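Long-range contacts in stage II sporulation E family protein (Thermanaerovibrio acidaminovorans, PDB 3RNR), which is of unknown function but is probably a PP2C-type phosphatase that removes phosphate groups from proteins: residues K10-G18 / N203-L211; L47-H58 / F136-T147. All coordinates share one frame; numbering follows the deposited sequence.

Contact 1: K10-G18 / N203-L211; sequences KAYCVVVDG and NATLALVIL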
loop_
_atom_site.group_PDB
_atom_site.type_symbol
_atom_site.label_atom_id
_atom_site.label_comp_id
_atom_site.label_asym_id
_atom_site.label_seq_id
_atom_site.Cartn_x
_atom_site.Cartn_y
_atom_site.Cartn_z
ATOM N N LYS B 10 -1.424 -11.305 6.948
ATOM C CA LYS B 10 -2.164 -11.022 5.721
ATOM C C LYS B 10 -1.417 -10.244 4.641
ATOM O O LYS B 10 -0.550 -9.424 4.926
ATOM C CB LYS B 10 -3.459 -10.288 6.070
ATOM C CG LYS B 10 -4.393 -11.097 6.970
ATOM C CD LYS B 10 -5.702 -10.374 7.215
ATOM C CE LYS B 10 -6.563 -11.149 8.191
ATOM N NZ LYS B 10 -7.623 -10.293 8.777
ATOM N N ALA B 11 -1.778 -10.516 3.392
ATOM C CA ALA B 11 -1.391 -9.661 2.279
ATOM C C ALA B 11 -2.699 -9.073 1.762
ATOM O O ALA B 11 -3.675 -9.806 1.586
ATOM C CB ALA B 11 -0.722 -10.462 1.201
ATOM N N TYR B 12 -2.729 -7.768 1.526
ATOM C CA TYR B 12 -3.986 -7.095 1.196
ATOM C C TYR B 12 -3.837 -6.213 -0.021
ATOM O O TYR B 12 -2.722 -5.856 -0.411
ATOM C CB TYR B 12 -4.463 -6.247 2.382
ATOM C CG TYR B 12 -3.498 -5.139 2.754
ATOM C CD1 TYR B 12 -3.480 -3.933 2.053
ATOM C CD2 TYR B 12 -2.593 -5.304 3.788
ATOM C CE1 TYR B 12 -2.590 -2.918 2.397
ATOM C CE2 TYR B 12 -1.709 -4.302 4.135
ATOM C CZ TYR B 12 -1.705 -3.122 3.432
ATOM O OH TYR B 12 -0.813 -2.136 3.786
ATOM N N CYS B 13 -4.973 -5.842 -0.602
ATOM C CA CYS B 13 -4.997 -4.927 -1.736
ATOM C C CYS B 13 -6.214 -4.028 -1.611
ATOM O O CYS B 13 -7.245 -4.431 -1.070
ATOM C CB CYS B 13 -5.054 -5.696 -3.057
ATOM S SG CYS B 13 -6.432 -6.900 -3.222
ATOM N N VAL B 14 -6.089 -2.796 -2.087
ATOM C CA VAL B 14 -7.200 -1.870 -2.013
ATOM C C VAL B 14 -7.144 -0.898 -3.189
ATOM O O VAL B 14 -6.059 -0.527 -3.643
ATOM C CB VAL B 14 -7.222 -1.123 -0.644
ATOM C CG1 VAL B 14 -5.866 -0.567 -0.304
ATOM C CG2 VAL B 14 -8.278 -0.004 -0.648
ATOM N N VAL B 15 -8.315 -0.527 -3.696
ATOM C CA VAL B 15 -8.436 0.579 -4.626
ATOM C C VAL B 15 -9.474 1.533 -4.076
ATOM O O VAL B 15 -10.484 1.104 -3.506
ATOM C CB VAL B 15 -8.856 0.117 -6.054
ATOM C CG1 VAL B 15 -7.722 -0.688 -6.716
ATOM C CG2 VAL B 15 -10.171 -0.711 -6.012
ATOM N N VAL B 16 -9.228 2.825 -4.255
ATOM C CA VAL B 16 -10.140 3.864 -3.789
ATOM C C VAL B 16 -10.248 4.947 -4.854
ATOM O O VAL B 16 -9.236 5.362 -5.406
ATOM C CB VAL B 16 -9.603 4.544 -2.507
ATOM C CG1 VAL B 16 -10.576 5.611 -2.045
ATOM C CG2 VAL B 16 -9.397 3.518 -1.380
ATOM N N ASP B 17 -11.458 5.408 -5.150
ATOM C CA ASP B 17 -11.586 6.581 -6.024
ATOM C C ASP B 17 -12.591 7.612 -5.550
ATOM O O ASP B 17 -13.700 7.270 -5.144
ATOM C CB ASP B 17 -11.874 6.169 -7.465
ATOM C CG ASP B 17 -10.623 6.211 -8.329
ATOM O OD1 ASP B 17 -10.204 5.148 -8.833
ATOM O OD2 ASP B 17 -10.067 7.311 -8.473
ATOM N N GLY B 18 -12.209 8.884 -5.599
ATOM C CA GLY B 18 -13.129 9.930 -5.184
ATOM C C GLY B 18 -14.310 9.966 -6.133
ATOM O O GLY B 18 -14.195 9.537 -7.290
ATOM N N ASN B 203 -8.235 2.050 -18.796
ATOM C CA ASN B 203 -7.687 3.002 -17.826
ATOM C C ASN B 203 -7.902 2.610 -16.353
ATOM O O ASN B 203 -7.691 3.425 -15.443
ATOM C CB ASN B 203 -8.126 4.443 -18.120
ATOM C CG ASN B 203 -9.621 4.636 -17.989
ATOM O OD1 ASN B 203 -10.365 3.685 -17.737
ATOM N ND2 ASN B 203 -10.071 5.881 -18.145
ATOM N N ALA B 204 -8.397 1.393 -16.127
ATOM C CA ALA B 204 -8.731 0.946 -14.775
ATOM C C ALA B 204 -7.569 1.022 -13.796
ATOM O O ALA B 204 -6.420 0.819 -14.171
ATOM C CB ALA B 204 -9.280 -0.487 -14.805
ATOM N N THR B 205 -7.880 1.299 -12.533
ATOM C CA THR B 205 -6.893 1.195 -11.467
ATOM C C THR B 205 -7.025 -0.194 -10.864
ATOM O O THR B 205 -8.141 -0.644 -10.592
ATOM C CB THR B 205 -7.105 2.297 -10.392
ATOM O OG1 THR B 205 -6.852 3.583 -10.976
ATOM C CG2 THR B 205 -6.153 2.114 -9.230
ATOM N N LEU B 206 -5.893 -0.876 -10.671
ATOM C CA LEU B 206 -5.889 -2.290 -10.311
ATOM C C LEU B 206 -4.971 -2.548 -9.140
ATOM O O LEU B 206 -3.907 -1.930 -9.030
ATOM C CB LEU B 206 -5.390 -3.146 -11.488
ATOM C CG LEU B 206 -6.130 -3.118 -12.822
ATOM C CD1 LEU B 206 -5.432 -4.039 -13.817
ATOM C CD2 LEU B 206 -7.600 -3.523 -12.641
ATOM N N ALA B 207 -5.383 -3.464 -8.271
ATOM C CA ALA B 207 -4.510 -3.967 -7.223
ATOM C C ALA B 207 -4.838 -5.432 -7.029
ATOM O O ALA B 207 -5.996 -5.850 -7.161
ATOM C CB ALA B 207 -4.699 -3.200 -5.922
ATOM N N LEU B 208 -3.823 -6.225 -6.717
ATOM C CA LEU B 208 -4.058 -7.655 -6.619
ATOM C C LEU B 208 -3.173 -8.347 -5.608
ATOM O O LEU B 208 -2.075 -7.883 -5.295
ATOM C CB LEU B 208 -3.916 -8.313 -7.990
ATOM C CG LEU B 208 -2.556 -8.182 -8.639
ATOM C CD1 LEU B 208 -1.767 -9.465 -8.431
ATOM C CD2 LEU B 208 -2.740 -7.897 -10.129
ATOM N N VAL B 209 -3.635 -9.479 -5.111
ATOM C CA VAL B 209 -2.850 -10.345 -4.253
ATOM C C VAL B 209 -2.840 -11.755 -4.812
ATOM O O VAL B 209 -3.844 -12.222 -5.239
ATOM C CB VAL B 209 -3.367 -10.394 -2.841
ATOM C CG1 VAL B 209 -2.511 -11.321 -1.994
ATOM C CG2 VAL B 209 -3.454 -9.039 -2.248
ATOM N N ILE B 210 -1.687 -12.398 -4.820
ATOM C CA ILE B 210 -1.549 -13.798 -5.190
ATOM C C ILE B 210 -0.961 -14.551 -4.018
ATOM O O ILE B 210 0.023 -14.143 -3.469
ATOM C CB ILE B 210 -0.613 -14.014 -6.352
ATOM C CG1 ILE B 210 -0.975 -13.145 -7.533
ATOM C CG2 ILE B 210 -0.594 -15.453 -6.759
ATOM C CD1 ILE B 210 -2.229 -13.421 -8.095
ATOM N N LEU B 211 -1.593 -15.642 -3.640
ATOM C CA LEU B 211 -1.134 -16.429 -2.535
ATOM C C LEU B 211 0.221 -17.081 -2.841
ATOM O O LEU B 211 0.357 -17.687 -3.866
ATOM C CB LEU B 211 -2.162 -17.476 -2.213
ATOM C CG LEU B 211 -1.830 -18.395 -1.064
ATOM C CD1 LEU B 211 -1.433 -17.654 0.108
ATOM C CD2 LEU B 211 -2.944 -19.266 -0.739
HETATM O O HOH W 1 -7.350 5.784 -9.069
#

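Contact 2: L47-H58 / F136-T147; sequences LDAVLAAQAAVH and FIGIENLTEIST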
loop_
_atom_site.group_PDB
_atom_site.type_symbol
_atom_site.label_atom_id
_atom_site.label_comp_id
_atom_site.label_asym_id
_atom_site.label_seq_id
_atom_site.Cartn_x
_atom_site.Cartn_y
_atom_site.Cartn_z
ATOM N N LEU B 47 -13.723 -5.683 5.758
ATOM C CA LEU B 47 -14.902 -4.996 6.282
ATOM C C LEU B 47 -14.542 -3.924 7.327
ATOM O O LEU B 47 -15.084 -2.822 7.300
ATOM C CB LEU B 47 -15.892 -5.992 6.882
ATOM C CG LEU B 47 -17.125 -5.406 7.575
ATOM C CD1 LEU B 47 -17.964 -4.550 6.606
ATOM C CD2 LEU B 47 -17.982 -6.545 8.146
ATOM N N ASP B 48 -13.670 -4.265 8.273
ATOM C CA ASP B 48 -13.198 -3.283 9.236
ATOM C C ASP B 48 -12.523 -2.103 8.540
ATOM O O ASP B 48 -12.641 -0.955 8.973
ATOM C CB ASP B 48 -12.209 -3.914 10.214
ATOM C CG ASP B 48 -12.880 -4.877 11.177
ATOM O OD1 ASP B 48 -14.083 -4.714 11.460
ATOM O OD2 ASP B 48 -12.196 -5.798 11.645
ATOM N N ALA B 49 -11.792 -2.395 7.472
ATOM C CA ALA B 49 -11.106 -1.334 6.732
ATOM C C ALA B 49 -12.135 -0.399 6.083
ATOM O O ALA B 49 -11.987 0.823 6.111
ATOM C CB ALA B 49 -10.161 -1.933 5.685
ATOM N N VAL B 50 -13.180 -0.974 5.503
ATOM C CA VAL B 50 -14.270 -0.170 4.949
ATOM C C VAL B 50 -14.950 0.677 6.031
ATOM O O VAL B 50 -15.191 1.859 5.838
ATOM C CB VAL B 50 -15.332 -1.054 4.240
ATOM C CG1 VAL B 50 -16.637 -0.262 4.022
ATOM C CG2 VAL B 50 -14.784 -1.549 2.906
ATOM N N LEU B 51 -15.227 0.077 7.179
ATOM C CA LEU B 51 -15.889 0.805 8.259
ATOM C C LEU B 51 -15.013 1.940 8.789
ATOM O O LEU B 51 -15.517 3.011 9.118
ATOM C CB LEU B 51 -16.296 -0.150 9.391
ATOM C CG LEU B 51 -17.364 -1.177 8.986
ATOM C CD1 LEU B 51 -17.630 -2.173 10.129
ATOM C CD2 LEU B 51 -18.669 -0.485 8.565
ATOM N N ALA B 52 -13.703 1.719 8.867
ATOM C CA ALA B 52 -12.799 2.803 9.261
ATOM C C ALA B 52 -12.743 3.928 8.206
ATOM O O ALA B 52 -12.762 5.122 8.545
ATOM C CB ALA B 52 -11.391 2.263 9.582
ATOM N N ALA B 53 -12.669 3.551 6.937
ATOM C CA ALA B 53 -12.737 4.528 5.847
ATOM C C ALA B 53 -14.012 5.367 5.942
ATOM O O ALA B 53 -13.982 6.590 5.807
ATOM C CB ALA B 53 -12.659 3.822 4.478
ATOM N N GLN B 54 -15.133 4.696 6.177
ATOM C CA GLN B 54 -16.409 5.379 6.332
ATOM C C GLN B 54 -16.373 6.371 7.496
ATOM O O GLN B 54 -16.808 7.507 7.359
ATOM C CB GLN B 54 -17.547 4.369 6.545
ATOM C CG GLN B 54 -18.901 5.013 6.977
ATOM C CD GLN B 54 -19.543 5.887 5.893
ATOM O OE1 GLN B 54 -19.127 5.881 4.734
ATOM N NE2 GLN B 54 -20.552 6.656 6.280
ATOM N N ALA B 55 -15.850 5.938 8.641
ATOM C CA ALA B 55 -15.815 6.801 9.811
ATOM C C ALA B 55 -14.948 8.033 9.540
ATOM O O ALA B 55 -15.311 9.151 9.920
ATOM C CB ALA B 55 -15.320 6.030 11.045
ATOM N N ALA B 56 -13.817 7.833 8.862
ATOM C CA ALA B 56 -12.892 8.929 8.578
ATOM C C ALA B 56 -13.464 9.950 7.605
ATOM O O ALA B 56 -13.338 11.156 7.814
ATOM C CB ALA B 56 -11.556 8.397 8.054
ATOM N N VAL B 57 -14.073 9.474 6.527
ATOM C CA VAL B 57 -14.648 10.394 5.552
ATOM C C VAL B 57 -15.861 11.122 6.148
ATOM O O VAL B 57 -16.016 12.334 5.986
ATOM C CB VAL B 57 -14.996 9.684 4.221
ATOM C CG1 VAL B 57 -15.767 10.620 3.298
ATOM C CG2 VAL B 57 -13.700 9.215 3.530
ATOM N N HIS B 58 -16.702 10.376 6.856
ATOM C CA HIS B 58 -17.901 10.941 7.477
ATOM C C HIS B 58 -17.539 12.073 8.454
ATOM O O HIS B 58 -18.161 13.143 8.461
ATOM C CB HIS B 58 -18.660 9.822 8.202
ATOM C CG HIS B 58 -20.047 10.193 8.633
ATOM N ND1 HIS B 58 -20.299 11.050 9.681
ATOM C CD2 HIS B 58 -21.260 9.784 8.181
ATOM C CE1 HIS B 58 -21.607 11.169 9.849
ATOM N NE2 HIS B 58 -22.211 10.408 8.952
ATOM N N PHE B 136 -21.727 4.742 -0.899
ATOM C CA PHE B 136 -20.360 5.232 -1.092
ATOM C C PHE B 136 -19.779 5.585 0.264
ATOM O O PHE B 136 -20.523 5.772 1.233
ATOM C CB PHE B 136 -20.313 6.453 -2.043
ATOM C CG PHE B 136 -21.084 7.657 -1.543
ATOM C CD1 PHE B 136 -20.464 8.613 -0.745
ATOM C CD2 PHE B 136 -22.423 7.836 -1.881
ATOM C CE1 PHE B 136 -21.173 9.740 -0.275
ATOM C CE2 PHE B 136 -23.148 8.959 -1.420
ATOM C CZ PHE B 136 -22.515 9.905 -0.615
ATOM N N ILE B 137 -18.453 5.668 0.331
ATOM C CA ILE B 137 -17.774 5.999 1.567
ATOM C C ILE B 137 -17.968 7.488 1.776
ATOM O O ILE B 137 -17.560 8.303 0.934
ATOM C CB ILE B 137 -16.253 5.687 1.488
ATOM C CG1 ILE B 137 -16.016 4.230 1.065
ATOM C CG2 ILE B 137 -15.575 5.976 2.825
ATOM C CD1 ILE B 137 -16.604 3.205 2.070
ATOM N N GLY B 138 -18.560 7.842 2.913
ATOM C CA GLY B 138 -18.964 9.210 3.183
ATOM C C GLY B 138 -20.467 9.428 3.121
ATOM O O GLY B 138 -20.966 10.527 3.399
ATOM N N ILE B 139 -21.211 8.386 2.778
ATOM C CA ILE B 139 -22.669 8.520 2.729
ATOM C C ILE B 139 -23.184 8.750 4.159
ATOM O O ILE B 139 -22.577 8.285 5.120
ATOM C CB ILE B 139 -23.316 7.271 2.091
ATOM C CG1 ILE B 139 -24.789 7.529 1.746
ATOM C CG2 ILE B 139 -23.130 6.060 2.999
ATOM C CD1 ILE B 139 -25.425 6.413 0.897
ATOM N N GLU B 140 -24.289 9.470 4.315
ATOM C CA GLU B 140 -24.710 9.856 5.664
ATOM C C GLU B 140 -24.836 8.669 6.630
ATOM O O GLU B 140 -24.423 8.745 7.784
ATOM C CB GLU B 140 -26.008 10.673 5.623
ATOM C CG GLU B 140 -26.539 11.024 6.994
ATOM C CD GLU B 140 -27.837 11.805 6.932
ATOM O OE1 GLU B 140 -28.667 11.646 7.853
ATOM O OE2 GLU B 140 -28.026 12.577 5.967
ATOM N N ASN B 141 -25.426 7.580 6.161
ATOM C CA ASN B 141 -25.528 6.359 6.950
ATOM C C ASN B 141 -25.153 5.181 6.057
ATOM O O ASN B 141 -25.885 4.882 5.129
ATOM C CB ASN B 141 -26.983 6.213 7.428
ATOM C CG ASN B 141 -27.191 5.031 8.354
ATOM O OD1 ASN B 141 -26.253 4.550 8.993
ATOM N ND2 ASN B 141 -28.436 4.560 8.438
ATOM N N LEU B 142 -24.063 4.468 6.341
ATOM C CA LEU B 142 -23.632 3.466 5.374
ATOM C C LEU B 142 -24.289 2.159 5.784
ATOM O O LEU B 142 -23.974 1.599 6.830
ATOM C CB LEU B 142 -22.101 3.327 5.434
ATOM C CG LEU B 142 -21.474 2.194 4.630
ATOM C CD1 LEU B 142 -21.717 2.451 3.143
ATOM C CD2 LEU B 142 -19.951 2.022 4.923
ATOM N N THR B 143 -25.296 1.740 5.031
ATOM C CA THR B 143 -25.928 0.447 5.291
ATOM C C THR B 143 -25.632 -0.674 4.312
ATOM O O THR B 143 -25.887 -1.837 4.608
ATOM C CB THR B 143 -27.439 0.618 5.310
ATOM O OG1 THR B 143 -27.848 1.179 4.057
ATOM C CG2 THR B 143 -27.841 1.570 6.432
ATOM N N GLU B 144 -25.030 -0.348 3.179
ATOM C CA GLU B 144 -24.896 -1.349 2.126
ATOM C C GLU B 144 -23.434 -1.522 1.787
ATOM O O GLU B 144 -22.830 -0.637 1.186
ATOM C CB GLU B 144 -25.673 -0.937 0.858
ATOM C CG GLU B 144 -27.190 -0.800 1.060
ATOM C CD GLU B 144 -27.829 -2.066 1.621
ATOM O OE1 GLU B 144 -27.627 -3.159 1.037
ATOM O OE2 GLU B 144 -28.531 -1.969 2.653
ATOM N N ILE B 145 -22.888 -2.683 2.140
ATOM C CA ILE B 145 -21.509 -3.022 1.845
ATOM C C ILE B 145 -21.505 -4.414 1.244
ATOM O O ILE B 145 -22.114 -5.319 1.796
ATOM C CB ILE B 145 -20.657 -3.053 3.133
ATOM C CG1 ILE B 145 -20.822 -1.735 3.900
ATOM C CG2 ILE B 145 -19.182 -3.349 2.780
ATOM C CD1 ILE B 145 -20.294 -1.754 5.327
ATOM N N SER B 146 -20.862 -4.588 0.098
ATOM C CA SER B 146 -20.770 -5.923 -0.488
ATOM C C SER B 146 -19.596 -6.603 0.207
ATOM O O SER B 146 -18.522 -6.014 0.263
ATOM C CB SER B 146 -20.540 -5.799 -2.004
ATOM O OG SER B 146 -20.604 -7.070 -2.648
ATOM N N THR B 147 -19.789 -7.803 0.763
ATOM C CA THR B 147 -18.722 -8.486 1.522
ATOM C C THR B 147 -18.672 -9.995 1.284
ATOM O O THR B 147 -19.683 -10.604 0.946
ATOM C CB THR B 147 -18.877 -8.299 3.068
ATOM O OG1 THR B 147 -20.071 -8.949 3.519
ATOM C CG2 THR B 147 -18.955 -6.841 3.451
HETATM O O HOH W 2 -22.291 5.099 8.588
#

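Contact 1: K10-G18 / N203-L211
Val209 drives its two methyls into strand 10-18 from across the interface between the two beta-sheets. CG1, anti to the backbone N (chi1 180°), meets Ala11 CB at 3.8 Å, while the other branch, CG2, lies against the Tyr12 peptide, 3.6 Å from Tyr12 C. The sulfur of Cys13 comes to the same methyl, with SG 3.8 Å from Val209 CG2. One step further along, Cys13 CB and Ala207 CB face each other at 3.8 Å. The short strand axes approach to 5.9 Å and run antiparallel at 168°, consistent with small side chains such as Ala207 in between. Val15 continues the row: CG1, placed beside its own backbone N by a chi1 of -68°, packs on Ala207 CB at 4.0 Å and on the Thr205 backbone. No direct hydrogen bond joins the strands, which distinguishes this face-to-face packing from pairing within a sheet.

The apolar row gives way to a looser, hydrated end, where Asp17 OD1 and Thr205 OG1 stand 4.3 Å apart and one water donates a hydrogen bond to each. Arg169 ties both residues in, through a salt bridge to Asp17 OD1 and a hydrogen bond to Thr205 OG1; Ser164 also bonds that aspartate oxygen. A glycerol, probably from the crystallisation liquor, is hydrogen-bonded to Asp17 OD2 and Gly18 N. Asp17-Gly18 fits the PP2C motif whose aspartate helps hold the catalytic metals in relatives; no metal is modelled here.

The contact belongs to the core of the PP2C alpha-beta-alpha sandwich. Tyr12 and Val16 turn their side chains to helix 25-41, whereas Leu206, Leu208 and Ile210 point away from strand 10-18 and touch strand 176-181, the parallel neighbour in their own sheet.

Contact 2: L47-H58 / F136-T147
Gln54 sends CG anti to its backbone N (chi1 169°) and then bends at chi2 (67°), which carries its carboxamide from helix 46-63 to the turn at Gly138. The amide grips that turn with both ends. Gly138 N donates to OE1 of Gln54 in a nearly straight bond of 2.7 Å, approaching tilted from the carbonyl plane, and Gln54 NE2 donates to Ile139 O at 2.8 Å, a bond close to the amide plane of the glutamine. These two bonds fix the rotation of the carboxamide, and Leu142 CB lies 3.6 Å from Gln54 CD as the leucine and glutamine chains run antiparallel alongside each other. A water joins Leu142 N to Gln54 NE2, weakly at the glutamine. One helical turn on, His58 NE2 makes a weak bond to Glu140 O, which sits at the ring edge.

The turn thus held is a type II beta turn, Phe136 to Ile139, with Gly138 at its third position, where a positive phi of 107° suits glycine. Its CA is tightly packed against Val57 CG1, at 3.5 Å. In the PP2C sandwich this loop leads into strand 146-153, at the edge of the sheet that helix 46-63 covers.

Beside the polar grip, toward the sheet, the contact is apolar. Ile137 CG2 nestles against the Ala53 carbonyl, 3.4 Å from Ala53 O, and Val50 CG1 meets both Ile137 CD1 and Leu142 CD2. Towards the helix start, Ile145 CD1 touches Leu51 CD2 at 3.8 Å and Leu47 CD1, whose same methyl also reaches Thr147 CG2.

Contact 1 lies near the middle of the chain, its centre about 7 Å from the chain centre, whereas contact 2 is further out at about 12 Å. Their own centres are about 17 Å apart, and their nearest atoms, at about 6 Å, do not touch. A shared sheet connects them: contact 1 joins it to the other sheet, while helix 46-63 of contact 2 packs on its strands 72-80 and 85-91. Along the chain, contact 2 is nested within the loop closed by contact 1. The glycerol, probably from the crystallisation liquor, lies about 3 Å from the Asp17 side chain, where PP2C relatives hold their metals; that end of contact 1 is probably the active-site side.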